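Local structure of separin (Saccharomyces cerevisiae, 5U1T) at residues Y880-E889 and L908-D916. The protein cleaves the cohesin subunit MCD1/SCC1 as a caspase-like cysteine protease at anaphase onset, and is held inactive by securin during most of the cell cycle. Sequence-based numbering, arbitrary orientation.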
loop_
_atom_site.group_PDB
_atom_site.type_symbol
_atom_site.label_atom_id
_atom_site.label_comp_id
_atom_site.label_asym_id
_atom_site.label_seq_id
_atom_site.Cartn_x
_atom_site.Cartn_y
_atom_site.Cartn_z
ATOM N N TYR A 880 -14.850 -18.825 7.707
ATOM C CA TYR A 880 -15.766 -18.047 8.535
ATOM C C TYR A 880 -17.032 -17.623 7.799
ATOM O O TYR A 880 -18.136 -17.950 8.216
ATOM C CB TYR A 880 -15.054 -16.811 9.043
ATOM C CG TYR A 880 -15.848 -15.998 10.024
ATOM C CD1 TYR A 880 -16.041 -16.450 11.316
ATOM C CD2 TYR A 880 -16.384 -14.768 9.668
ATOM C CE1 TYR A 880 -16.740 -15.714 12.224
ATOM C CE2 TYR A 880 -17.089 -14.016 10.576
ATOM C CZ TYR A 880 -17.264 -14.498 11.854
ATOM O OH TYR A 880 -17.963 -13.767 12.789
ATOM N N ASP A 881 -16.852 -16.873 6.720
ATOM C CA ASP A 881 -17.940 -16.495 5.830
ATOM C C ASP A 881 -18.859 -17.654 5.514
ATOM O O ASP A 881 -20.059 -17.456 5.395
ATOM C CB ASP A 881 -17.415 -15.934 4.505
ATOM C CG ASP A 881 -16.961 -14.499 4.611
ATOM O OD1 ASP A 881 -17.448 -13.802 5.517
ATOM O OD2 ASP A 881 -16.126 -14.061 3.787
ATOM N N ASN A 882 -18.321 -18.857 5.366
ATOM C CA ASN A 882 -19.173 -19.941 4.914
ATOM C C ASN A 882 -19.598 -20.888 6.035
ATOM O O ASN A 882 -19.997 -22.020 5.771
ATOM C CB ASN A 882 -18.486 -20.721 3.792
ATOM C CG ASN A 882 -18.267 -19.872 2.531
ATOM O OD1 ASN A 882 -19.130 -19.798 1.659
ATOM N ND2 ASN A 882 -17.106 -19.227 2.440
ATOM N N LYS A 883 -19.517 -20.413 7.279
ATOM C CA LYS A 883 -19.971 -21.149 8.465
ATOM C C LYS A 883 -19.186 -22.415 8.803
ATOM O O LYS A 883 -19.681 -23.274 9.546
ATOM C CB LYS A 883 -21.434 -21.548 8.317
ATOM C CG LYS A 883 -22.391 -20.412 8.159
ATOM C CD LYS A 883 -22.309 -19.482 9.328
ATOM C CE LYS A 883 -23.344 -18.420 9.128
ATOM N NZ LYS A 883 -23.396 -18.144 7.656
ATOM N N GLU A 884 -17.977 -22.560 8.269
ATOM C CA GLU A 884 -17.205 -23.765 8.566
ATOM C C GLU A 884 -16.202 -23.543 9.682
ATOM O O GLU A 884 -14.996 -23.657 9.483
ATOM C CB GLU A 884 -16.533 -24.259 7.314
ATOM C CG GLU A 884 -17.559 -24.782 6.368
ATOM C CD GLU A 884 -16.972 -25.116 5.048
ATOM O OE1 GLU A 884 -17.504 -24.609 4.032
ATOM O OE2 GLU A 884 -15.970 -25.872 5.028
ATOM N N PHE A 885 -16.730 -23.232 10.865
ATOM C CA PHE A 885 -15.907 -22.842 11.991
ATOM C C PHE A 885 -15.053 -24.015 12.438
ATOM O O PHE A 885 -13.966 -23.834 12.990
ATOM C CB PHE A 885 -16.772 -22.330 13.135
ATOM C CG PHE A 885 -17.803 -21.320 12.711
ATOM C CD1 PHE A 885 -17.498 -20.339 11.782
ATOM C CD2 PHE A 885 -19.087 -21.357 13.238
ATOM C CE1 PHE A 885 -18.453 -19.406 11.394
ATOM C CE2 PHE A 885 -20.044 -20.442 12.853
ATOM C CZ PHE A 885 -19.735 -19.465 11.929
ATOM N N VAL A 886 -15.532 -25.224 12.186
ATOM C CA VAL A 886 -14.760 -26.399 12.557
ATOM C C VAL A 886 -13.516 -26.476 11.664
ATOM O O VAL A 886 -12.381 -26.555 12.158
ATOM C CB VAL A 886 -15.604 -27.697 12.446
ATOM C CG1 VAL A 886 -16.412 -27.909 13.707
ATOM C CG2 VAL A 886 -16.519 -27.635 11.219
ATOM N N LYS A 887 -13.743 -26.423 10.353
ATOM C CA LYS A 887 -12.669 -26.478 9.372
ATOM C C LYS A 887 -11.717 -25.292 9.569
ATOM O O LYS A 887 -10.533 -25.377 9.220
ATOM C CB LYS A 887 -13.252 -26.503 7.955
ATOM C CG LYS A 887 -12.279 -26.987 6.883
ATOM C CD LYS A 887 -13.022 -27.491 5.646
ATOM C CE LYS A 887 -14.030 -28.600 6.014
ATOM N NZ LYS A 887 -13.377 -29.934 6.361
ATOM N N LEU A 888 -12.233 -24.215 10.167
ATOM C CA LEU A 888 -11.469 -22.991 10.420
ATOM C C LEU A 888 -10.396 -23.145 11.489
ATOM O O LEU A 888 -9.210 -23.098 11.178
ATOM C CB LEU A 888 -12.404 -21.860 10.818
ATOM C CG LEU A 888 -11.890 -20.421 10.739
ATOM C CD1 LEU A 888 -13.073 -19.459 10.886
ATOM C CD2 LEU A 888 -10.803 -20.081 11.764
ATOM N N GLU A 889 -10.806 -23.291 12.751
ATOM C CA GLU A 889 -9.850 -23.374 13.867
ATOM C C GLU A 889 -8.909 -24.560 13.711
ATOM O O GLU A 889 -7.898 -24.648 14.406
ATOM C CB GLU A 889 -10.562 -23.449 15.236
ATOM C CG GLU A 889 -10.538 -22.106 16.021
ATOM C CD GLU A 889 -11.344 -22.117 17.329
ATOM O OE1 GLU A 889 -12.379 -21.410 17.431
ATOM O OE2 GLU A 889 -10.935 -22.811 18.280
ATOM N N LEU A 908 -7.308 -15.178 18.417
ATOM C CA LEU A 908 -7.996 -14.037 17.837
ATOM C C LEU A 908 -9.274 -14.515 17.173
ATOM O O LEU A 908 -10.336 -13.904 17.334
ATOM C CB LEU A 908 -7.101 -13.318 16.843
ATOM C CG LEU A 908 -7.618 -12.012 16.252
ATOM C CD1 LEU A 908 -8.076 -11.101 17.350
ATOM C CD2 LEU A 908 -6.501 -11.374 15.492
ATOM N N TRP A 909 -9.181 -15.633 16.458
ATOM C CA TRP A 909 -10.364 -16.219 15.837
ATOM C C TRP A 909 -11.365 -16.744 16.865
ATOM O O TRP A 909 -12.570 -16.806 16.592
ATOM C CB TRP A 909 -9.969 -17.329 14.859
ATOM C CG TRP A 909 -9.732 -16.756 13.493
ATOM C CD1 TRP A 909 -8.530 -16.588 12.858
ATOM C CD2 TRP A 909 -10.726 -16.201 12.621
ATOM N NE1 TRP A 909 -8.721 -15.981 11.646
ATOM C CE2 TRP A 909 -10.056 -15.736 11.469
ATOM C CE3 TRP A 909 -12.114 -16.057 12.699
ATOM C CZ2 TRP A 909 -10.733 -15.138 10.402
ATOM C CZ3 TRP A 909 -12.785 -15.463 11.626
ATOM C CH2 TRP A 909 -12.095 -15.013 10.501
ATOM N N LYS A 910 -10.885 -17.115 18.048
ATOM C CA LYS A 910 -11.806 -17.528 19.105
ATOM C C LYS A 910 -12.645 -16.320 19.519
ATOM O O LYS A 910 -13.871 -16.389 19.532
ATOM C CB LYS A 910 -11.049 -18.137 20.280
ATOM C CG LYS A 910 -10.770 -19.610 20.066
ATOM C CD LYS A 910 -9.772 -20.180 21.053
ATOM C CE LYS A 910 -9.433 -21.618 20.652
ATOM N NZ LYS A 910 -8.558 -22.392 21.602
ATOM N N LEU A 911 -11.971 -15.201 19.779
ATOM C CA LEU A 911 -12.640 -13.922 19.998
ATOM C C LEU A 911 -13.625 -13.521 18.885
ATOM O O LEU A 911 -14.662 -12.965 19.189
ATOM C CB LEU A 911 -11.617 -12.800 20.187
ATOM C CG LEU A 911 -10.570 -12.990 21.274
ATOM C CD1 LEU A 911 -9.866 -11.688 21.600
ATOM C CD2 LEU A 911 -11.200 -13.575 22.510
ATOM N N HIS A 912 -13.331 -13.780 17.611
ATOM C CA HIS A 912 -14.303 -13.413 16.570
ATOM C C HIS A 912 -15.513 -14.336 16.578
ATOM O O HIS A 912 -16.583 -13.988 16.082
ATOM C CB HIS A 912 -13.685 -13.427 15.169
ATOM C CG HIS A 912 -12.739 -12.302 14.916
ATOM N ND1 HIS A 912 -11.642 -12.427 14.092
ATOM C CD2 HIS A 912 -12.711 -11.035 15.390
ATOM C CE1 HIS A 912 -10.974 -11.285 14.074
ATOM N NE2 HIS A 912 -11.604 -10.425 14.851
ATOM N N LEU A 913 -15.336 -15.525 17.124
ATOM C CA LEU A 913 -16.399 -16.510 17.119
ATOM C C LEU A 913 -17.224 -16.446 18.403
ATOM O O LEU A 913 -18.123 -17.272 18.620
ATOM C CB LEU A 913 -15.819 -17.908 16.927
ATOM C CG LEU A 913 -15.269 -18.229 15.537
ATOM C CD1 LEU A 913 -14.504 -19.520 15.620
ATOM C CD2 LEU A 913 -16.381 -18.333 14.503
ATOM N N GLY A 914 -16.919 -15.456 19.241
ATOM C CA GLY A 914 -17.725 -15.171 20.412
ATOM C C GLY A 914 -17.145 -15.679 21.717
ATOM O O GLY A 914 -17.519 -15.194 22.769
ATOM N N LYS A 915 -16.244 -16.657 21.658
ATOM C CA LYS A 915 -15.580 -17.161 22.855
ATOM C C LYS A 915 -14.850 -16.051 23.593
ATOM O O LYS A 915 -14.429 -15.060 22.984
ATOM C CB LYS A 915 -14.578 -18.250 22.508
ATOM C CG LYS A 915 -15.198 -19.501 21.986
ATOM C CD LYS A 915 -14.172 -20.539 21.634
ATOM C CE LYS A 915 -14.896 -21.782 21.138
ATOM N NZ LYS A 915 -13.907 -22.834 20.753
ATOM N N ASP A 916 -14.717 -16.207 24.908
ATOM C CA ASP A 916 -13.786 -15.386 25.658
ATOM C C ASP A 916 -12.707 -16.323 26.129
ATOM O O ASP A 916 -12.965 -17.487 26.392
ATOM C CB ASP A 916 -14.446 -14.667 26.834
ATOM C CG ASP A 916 -15.000 -15.629 27.898
ATOM O OD1 ASP A 916 -14.254 -15.984 28.840
ATOM O OD2 ASP A 916 -16.185 -16.008 27.789
#
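W909 meets both L888 and Y880: L888 over one face of the indole, Y880 at its edge. This is helix packing in the helical region of separase, away from the active site. The end of helix 872-881 and one side of helix 885-891 pack on the end of helix 905-912 and the residues after it. Both 872-881 and 905-912 finish in Schellman motifs, at K883 and G914. L888 CD2 makes a CH-pi contact 4.1 Å from the centroid of the W909 five-membered ring. The W909 edge comes in over a Y880 face, W909 CZ3 3.4 Å from Y880 CD1; the two rings are oblique, their planes 51° apart. Y880 has CG anti to its own N (chi1 -174°), which carries the ring across to W909 and L913. L913 CD2 touches the Y880 ring at its edge and covers a face of the F885 ring, 3.8 Å from the F885 centroid. With an alanine at Y880, W909 CZ3 would probably lose the ring face it lies over and L913 CD2 the edge it touches, leaving a gap beside both. Outward, the E889 carboxylate lies across the aliphatic chain of K910. K915 NZ makes a long salt bridge with E889 OE2 (3.9 Å); K910 NZ, 4.1 Å from E889 OE2, is beyond one. E889 OE1 also reaches the leucine, 3.4 Å from L913 CD1.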